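Local coordinates for protein polymerase X (Deinococcus radiodurans, PDB 2W9M) that probably extends DNA chains with deoxyribonucleoside triphosphates as a family X polymerase, and holds zinc ions in a separate metal centre, at residues Ser112-Gly117 and Asp516-Gly521; Gly252-Gly257 and Glu307-Trp312; Leu296-Arg299 and Tyr303-Pro306. One frame throughout, in Å; residues are numbered along the deposited sequence.

Contact 1 of 3, residues Ser112-Gly117 and Asp516-Gly521; sequences SLWLAG and DAHVPG. With ZN (zinc ion), chain D; ZN (zinc ion), chain C.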
# COMPACT_ATOMS: atom_id res chain seq x y z
N SER A 112 4.26 20.81 -1.19
CA SER A 112 5.00 21.04 0.05
C SER A 112 4.69 19.97 1.09
O SER A 112 5.53 19.65 1.94
CB SER A 112 4.75 22.45 0.60
OG SER A 112 3.57 22.49 1.38
N LEU A 113 3.48 19.42 1.03
CA LEU A 113 3.14 18.29 1.89
C LEU A 113 4.01 17.09 1.51
O LEU A 113 4.58 16.42 2.38
CB LEU A 113 1.65 17.92 1.77
CG LEU A 113 0.61 18.91 2.31
CD1 LEU A 113 -0.79 18.37 2.10
CD2 LEU A 113 0.85 19.21 3.77
N TRP A 114 4.12 16.84 0.21
CA TRP A 114 4.93 15.74 -0.29
C TRP A 114 6.38 15.89 0.15
O TRP A 114 6.98 14.94 0.66
CB TRP A 114 4.84 15.67 -1.82
CG TRP A 114 5.06 14.30 -2.38
CD1 TRP A 114 6.19 13.83 -2.99
CD2 TRP A 114 4.12 13.21 -2.37
NE1 TRP A 114 6.01 12.52 -3.37
CE2 TRP A 114 4.76 12.11 -3.00
CE3 TRP A 114 2.82 13.05 -1.89
CZ2 TRP A 114 4.12 10.88 -3.16
CZ3 TRP A 114 2.19 11.83 -2.05
CH2 TRP A 114 2.84 10.76 -2.68
N LEU A 115 6.95 17.08 -0.03
CA LEU A 115 8.34 17.31 0.35
C LEU A 115 8.52 17.25 1.86
O LEU A 115 9.64 17.06 2.36
CB LEU A 115 8.84 18.65 -0.19
CG LEU A 115 8.87 18.83 -1.71
CD1 LEU A 115 9.31 20.24 -2.05
CD2 LEU A 115 9.76 17.80 -2.38
N ALA A 116 7.43 17.41 2.60
CA ALA A 116 7.47 17.34 4.06
C ALA A 116 7.25 15.92 4.58
O ALA A 116 7.26 15.69 5.79
CB ALA A 116 6.44 18.29 4.65
N GLY A 117 7.04 14.98 3.67
CA GLY A 117 6.89 13.58 4.03
C GLY A 117 5.46 13.15 4.32
O GLY A 117 5.22 12.09 4.91
N ASP A 516 7.50 0.38 -1.66
CA ASP A 516 7.23 1.33 -2.73
C ASP A 516 7.17 2.75 -2.16
O ASP A 516 6.38 3.58 -2.61
CB ASP A 516 5.92 0.99 -3.45
CG ASP A 516 5.85 1.58 -4.84
OD1 ASP A 516 6.75 2.36 -5.20
OD2 ASP A 516 4.89 1.27 -5.58
N ALA A 517 8.01 3.02 -1.16
CA ALA A 517 8.01 4.31 -0.47
C ALA A 517 8.32 5.50 -1.38
O ALA A 517 9.33 5.51 -2.09
CB ALA A 517 9.00 4.28 0.70
N HIS A 518 7.45 6.50 -1.36
CA HIS A 518 7.69 7.74 -2.08
C HIS A 518 8.14 8.84 -1.13
O HIS A 518 8.34 9.99 -1.52
CB HIS A 518 6.43 8.16 -2.84
CG HIS A 518 6.19 7.35 -4.08
ND1 HIS A 518 5.75 6.05 -4.04
CD2 HIS A 518 6.35 7.66 -5.39
CE1 HIS A 518 5.63 5.59 -5.28
NE2 HIS A 518 6.00 6.55 -6.11
N VAL A 519 8.30 8.46 0.13
CA VAL A 519 8.59 9.38 1.22
C VAL A 519 9.21 8.55 2.34
O VAL A 519 8.92 7.36 2.45
CB VAL A 519 7.28 10.07 1.68
CG1 VAL A 519 7.14 10.04 3.20
CG2 VAL A 519 7.19 11.48 1.13
N PRO A 520 10.09 9.15 3.15
CA PRO A 520 10.80 8.38 4.18
C PRO A 520 9.86 7.60 5.11
O PRO A 520 10.13 6.46 5.46
CB PRO A 520 11.56 9.46 4.97
CG PRO A 520 11.68 10.60 4.03
CD PRO A 520 10.45 10.58 3.17
N GLY A 521 8.75 8.22 5.49
CA GLY A 521 7.79 7.57 6.36
C GLY A 521 7.13 6.39 5.67
O GLY A 521 6.54 5.53 6.33
ZN ZN D . 7.02 2.10 -7.58
ZN ZN C . 5.81 6.66 -8.19
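Trp114 and His518 meet where a helix-hairpin-helix motif, represented by the end of helix 107-115, packs on the zinc-binding loop that follows strand 511-514 of the PHP domain. The two side chains cross obliquely, and the closest approach is between Trp114 CZ2 and His518 CB, 3.6 Å apart. The contact is thus made by the benzo part of the indole against the root of the histidine, while the imidazole runs on to the metal. With CG anti to the backbone N (chi1 -153°), the indole swings off the helix toward the loop. Its NE1 hydrogen-bonds the carbonyl oxygen of Asp339, itself a zinc ligand, which makes Trp114 a second-shell residue by its polar end and a packing surface by its six-membered ring, through CZ2.

His518 NE2 lies 2.1 Å from the zinc ion of chain C, a site completed by Asp339 and His364. A weak bond from His518 ND1 to Asp516 O, 2.9 Å long, uses the other ring nitrogen and probably helps to set the ring's rotation. Two residues back, Asp516 OD1 binds the zinc ion of chain D at 2.4 Å, together with His332, His334 and Glu401. The short loop therefore serves two metals at once.

Next along the loop, Val519 packs against the helix end. Gly117 has left helical angles with a positive phi of 90° in a Schellman motif, and Gly117 N returns to Trp114 O at 3.0 Å. A side chain at Gly117 would run into the preceding carbonyl and approach Val519 as well. The valine divides its branches between two backbone oxygens: Val519 CG2 sits 3.5 Å from Trp114 O, and Val519 CG1 sits 3.3 Å from Gly117 O.

Contact 2 of 3, residues Gly252-Gly257 and Glu307-Trp312; sequences GEHFAG and EHDDLW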
# COMPACT_ATOMS: atom_id res chain seq x y z
N GLY A 252 -13.17 -11.80 13.38
CA GLY A 252 -14.31 -12.46 14.00
C GLY A 252 -15.26 -13.15 13.03
O GLY A 252 -15.06 -14.32 12.71
N GLU A 253 -16.27 -12.42 12.56
CA GLU A 253 -17.46 -13.02 11.93
C GLU A 253 -17.35 -14.47 11.45
O GLU A 253 -17.95 -15.36 12.05
CB GLU A 253 -18.06 -12.11 10.85
CG GLU A 253 -19.03 -11.07 11.41
CD GLU A 253 -19.80 -10.32 10.33
OE1 GLU A 253 -19.42 -10.42 9.15
OE2 GLU A 253 -20.78 -9.62 10.67
N HIS A 254 -16.60 -14.71 10.38
CA HIS A 254 -16.49 -16.08 9.87
C HIS A 254 -15.94 -17.03 10.92
O HIS A 254 -16.49 -18.11 11.14
CB HIS A 254 -15.62 -16.15 8.62
CG HIS A 254 -15.28 -17.55 8.22
ND1 HIS A 254 -16.12 -18.33 7.44
CD2 HIS A 254 -14.20 -18.32 8.50
CE1 HIS A 254 -15.56 -19.51 7.26
NE2 HIS A 254 -14.40 -19.54 7.89
N PHE A 255 -14.84 -16.64 11.56
CA PHE A 255 -14.21 -17.48 12.57
C PHE A 255 -15.10 -17.64 13.81
O PHE A 255 -15.21 -18.73 14.36
CB PHE A 255 -12.84 -16.92 12.96
CG PHE A 255 -12.19 -17.66 14.10
CD1 PHE A 255 -11.57 -18.88 13.88
CD2 PHE A 255 -12.21 -17.15 15.39
CE1 PHE A 255 -10.97 -19.56 14.92
CE2 PHE A 255 -11.61 -17.83 16.43
CZ PHE A 255 -10.99 -19.04 16.19
N ALA A 256 -15.73 -16.55 14.23
CA ALA A 256 -16.64 -16.58 15.37
C ALA A 256 -17.69 -17.67 15.21
O ALA A 256 -17.92 -18.47 16.12
CB ALA A 256 -17.30 -15.22 15.55
N GLY A 257 -18.34 -17.70 14.05
CA GLY A 257 -19.33 -18.72 13.76
C GLY A 257 -18.71 -20.10 13.83
O GLY A 257 -19.32 -21.04 14.35
N GLU A 307 -10.36 -18.79 3.69
CA GLU A 307 -9.44 -19.48 2.79
C GLU A 307 -8.47 -20.39 3.54
O GLU A 307 -7.79 -21.22 2.94
CB GLU A 307 -8.64 -18.47 1.94
CG GLU A 307 -9.49 -17.59 1.01
CD GLU A 307 -10.27 -16.52 1.75
OE1 GLU A 307 -9.88 -16.16 2.88
OE2 GLU A 307 -11.28 -16.02 1.20
N HIS A 308 -8.42 -20.23 4.86
CA HIS A 308 -7.51 -21.01 5.71
C HIS A 308 -8.16 -22.26 6.30
O HIS A 308 -7.47 -23.14 6.80
CB HIS A 308 -6.99 -20.15 6.87
CG HIS A 308 -6.05 -19.06 6.45
ND1 HIS A 308 -6.40 -17.73 6.44
CD2 HIS A 308 -4.75 -19.11 6.07
CE1 HIS A 308 -5.37 -17.01 6.05
NE2 HIS A 308 -4.36 -17.82 5.82
N ASP A 309 -9.49 -22.34 6.24
CA ASP A 309 -10.23 -23.39 6.94
C ASP A 309 -9.66 -24.80 6.78
O ASP A 309 -9.62 -25.56 7.75
CB ASP A 309 -11.71 -23.38 6.52
CG ASP A 309 -12.52 -22.35 7.28
OD1 ASP A 309 -11.96 -21.69 8.18
OD2 ASP A 309 -13.72 -22.20 6.97
N ASP A 310 -9.22 -25.15 5.58
CA ASP A 310 -8.74 -26.50 5.32
C ASP A 310 -7.21 -26.58 5.19
O ASP A 310 -6.65 -27.67 5.09
CB ASP A 310 -9.40 -27.07 4.06
CG ASP A 310 -10.92 -27.03 4.13
OD1 ASP A 310 -11.47 -27.04 5.25
OD2 ASP A 310 -11.57 -27.00 3.06
N LEU A 311 -6.55 -25.43 5.22
CA LEU A 311 -5.11 -25.35 4.98
C LEU A 311 -4.27 -25.09 6.24
O LEU A 311 -3.13 -25.55 6.33
CB LEU A 311 -4.80 -24.24 3.98
CG LEU A 311 -5.41 -24.35 2.59
CD1 LEU A 311 -5.29 -23.03 1.85
CD2 LEU A 311 -4.76 -25.48 1.80
N TRP A 312 -4.83 -24.36 7.19
CA TRP A 312 -4.02 -23.68 8.21
C TRP A 312 -3.07 -24.52 9.07
O TRP A 312 -2.13 -23.97 9.64
CB TRP A 312 -4.89 -22.75 9.08
CG TRP A 312 -5.61 -23.43 10.19
CD1 TRP A 312 -6.89 -23.90 10.18
CD2 TRP A 312 -5.10 -23.70 11.50
NE1 TRP A 312 -7.21 -24.45 11.39
CE2 TRP A 312 -6.12 -24.35 12.22
CE3 TRP A 312 -3.87 -23.48 12.13
CZ2 TRP A 312 -5.96 -24.76 13.54
CZ3 TRP A 312 -3.70 -23.89 13.44
CH2 TRP A 312 -4.74 -24.53 14.13
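The backbones carrying His254 and Asp309 do not pair: the first turn of helix 253-264 faces a compact turn in which His308 O receives the amides of both Leu311 and Trp312. Between them the His254 ring and the Asp309 carboxylate approach from opposite directions and meet through their polar ends. The main bond runs from His254 NE2 to Asp309 OD2 over 2.9 Å, and it is bent, with an N-H...O angle of 134°. The second oxygen, Asp309 OD1, is 3.3 Å from the same His254 NE2; this weak bond is long but straighter, so the N-H is directed more nearly at OD1, while the nearer OD2 is met at a bend.

The planes of the two flat groups are turned 25° from each other. OD2 lies almost exactly in the imidazole plane, at the ring edge, and takes the N-H on its syn side, a little out of the carboxylate plane. A first torsion of 169° carries the histidine ring toward Asp309, where NE2, at the far end of the ring, makes the bond.

This His-carboxylate hydrogen bond fastens the first turn of a helix in the polymerase beta-type thumb to the linker that leads on to strand 329-333 of the PHP domain. It is a surface contact, away from the zinc sites. Asp309 has a stronger partner in Arg299: Asp309 OD1 and Arg299 NH2 form a salt bridge of 2.8 Å. The carboxylate is thus shared between two donors, and its charge would be expected to raise the affinity of His254 for a second proton, an effect the arginine probably weakens. Beside it, His308 turns away from His254, meeting Trp499 with nearly parallel rings and giving its NE2 to Lys535 O.

Contact 3 of 3, residues Leu296-Arg299 and Tyr303-Pro306; sequences LPFR and YREP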
# COMPACT_ATOMS: atom_id res chain seq x y z
N LEU A 296 -9.08 -28.20 21.38
CA LEU A 296 -8.77 -27.77 20.03
C LEU A 296 -7.35 -27.24 19.94
O LEU A 296 -6.82 -26.68 20.91
CB LEU A 296 -9.75 -26.69 19.58
CG LEU A 296 -10.95 -27.11 18.73
CD1 LEU A 296 -11.30 -28.57 18.95
CD2 LEU A 296 -12.15 -26.20 19.00
N PRO A 297 -6.71 -27.42 18.77
CA PRO A 297 -5.39 -26.83 18.50
C PRO A 297 -5.51 -25.32 18.36
O PRO A 297 -6.45 -24.84 17.73
CB PRO A 297 -5.01 -27.45 17.16
CG PRO A 297 -6.34 -27.82 16.54
CD PRO A 297 -7.12 -28.34 17.70
N PHE A 298 -4.58 -24.58 18.95
CA PHE A 298 -4.62 -23.12 18.86
C PHE A 298 -4.49 -22.68 17.42
O PHE A 298 -3.60 -23.13 16.70
CB PHE A 298 -3.51 -22.49 19.70
CG PHE A 298 -3.62 -20.99 19.81
CD1 PHE A 298 -4.28 -20.41 20.87
CD2 PHE A 298 -3.06 -20.17 18.85
CE1 PHE A 298 -4.39 -19.03 20.98
CE2 PHE A 298 -3.16 -18.79 18.94
CZ PHE A 298 -3.83 -18.22 20.01
N ARG A 299 -5.40 -21.81 16.99
CA ARG A 299 -5.41 -21.30 15.62
C ARG A 299 -5.06 -19.82 15.60
O ARG A 299 -5.86 -18.97 16.00
CB ARG A 299 -6.78 -21.54 14.98
CG ARG A 299 -6.91 -21.08 13.54
CD ARG A 299 -8.23 -21.57 12.94
NE ARG A 299 -8.44 -21.10 11.57
CZ ARG A 299 -9.51 -21.39 10.83
NH1 ARG A 299 -10.48 -22.14 11.34
NH2 ARG A 299 -9.62 -20.92 9.60
N TYR A 303 -4.40 -16.94 10.67
CA TYR A 303 -4.99 -18.02 9.89
C TYR A 303 -6.50 -18.18 10.07
O TYR A 303 -7.05 -19.26 9.82
CB TYR A 303 -4.31 -19.35 10.22
CG TYR A 303 -2.82 -19.38 9.96
CD1 TYR A 303 -1.97 -20.13 10.77
CD2 TYR A 303 -2.27 -18.66 8.92
CE1 TYR A 303 -0.61 -20.16 10.53
CE2 TYR A 303 -0.90 -18.68 8.67
CZ TYR A 303 -0.08 -19.43 9.48
OH TYR A 303 1.27 -19.45 9.24
N ARG A 304 -7.18 -17.11 10.48
CA ARG A 304 -8.61 -17.20 10.77
C ARG A 304 -9.50 -16.66 9.66
O ARG A 304 -10.61 -16.19 9.93
CB ARG A 304 -8.93 -16.51 12.10
CG ARG A 304 -8.21 -17.12 13.28
CD ARG A 304 -8.54 -16.41 14.58
NE ARG A 304 -7.69 -16.87 15.67
CZ ARG A 304 -7.73 -16.41 16.91
NH1 ARG A 304 -8.59 -15.45 17.24
NH2 ARG A 304 -6.90 -16.90 17.83
N GLU A 305 -9.03 -16.73 8.43
CA GLU A 305 -9.84 -16.36 7.27
C GLU A 305 -10.49 -17.62 6.69
O GLU A 305 -10.01 -18.73 6.93
CB GLU A 305 -8.98 -15.71 6.19
CG GLU A 305 -8.07 -14.60 6.68
CD GLU A 305 -8.83 -13.37 7.13
OE1 GLU A 305 -9.94 -13.12 6.61
OE2 GLU A 305 -8.32 -12.64 8.00
N PRO A 306 -11.57 -17.45 5.93
CA PRO A 306 -12.20 -18.61 5.29
C PRO A 306 -11.22 -19.45 4.46
O PRO A 306 -11.24 -20.67 4.54
CB PRO A 306 -13.26 -17.98 4.38
CG PRO A 306 -13.58 -16.67 5.03
CD PRO A 306 -12.30 -16.20 5.66
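Arg299 stretches alongside Arg304, running in the opposite direction, so that their aliphatic middles overlap, with Arg299 CG and Arg304 CG 4.2 Å apart. Each guanidinium grips a backbone carbonyl of the other segment side-on, with NE and one NH sharing a single oxygen. Arg299 NE reaches Tyr303 O at 2.9 Å and Arg299 NH2 reaches Tyr303 O at 3.1 Å; the oxygen lies in the guanidinium plane at its edge, although NE stands above the carbonyl plane and NH2 lies within it. In return Arg304 NE is 2.8 Å from Arg299 O, while Arg304 NH2 is 3.0 Å from Arg299 O, the two nitrogens coming from opposite faces of that carbonyl plane.

Fully extended from its first torsion (chi1 -179°) onward, the Arg299 chain carries NE to hydrogen-bonding distance of Tyr303 O. The guanidinium planes are 80° apart. These reciprocal side-chain-to-backbone bonds tie together a loop that follows helix 287-293, in the polymerase beta-type thumb, with Phe255 of helix 253-264 touching both arginines. Within this pair the like charges are separated, Arg299 NE and Arg304 NE being 5.9 Å apart. Asp309 pairs with Arg299 and Glu287 with Arg304, whose NH1 also bonds Ser251 OG and has Arg189 close by.

A leucine in place of Arg299 would probably leave Tyr303 O without its two donors and Asp309 without its oppositely charged partner. Phe298 CZ also comes within 4.0 Å of Arg304 NH2, near the guanidinium plane, with ring and guanidinium planes 62° apart.

Overall arrangement
Contacts 2 and 3 are neighbours, their centres 6 Å apart, and they touch through the Asp309-Arg299 salt bridge and the packing of His308 on Tyr303 and of Trp312 on Arg299. Contact 1 lies on the opposite side of the chain's centre, with centres 38 Å and nearest atoms about 23 Å from either. Along the chain contact 3 is nested inside contact 2, and both lie inside the long loop closed by contact 1. That closure brings the helix-hairpin-helix region to the zinc-binding end of the PHP domain's seven-stranded parallel barrel. Far from it, contact 2 joins thumb helix 253-264 to the linker before strand 329-333, and contact 3 braces the loop after helix 287-293.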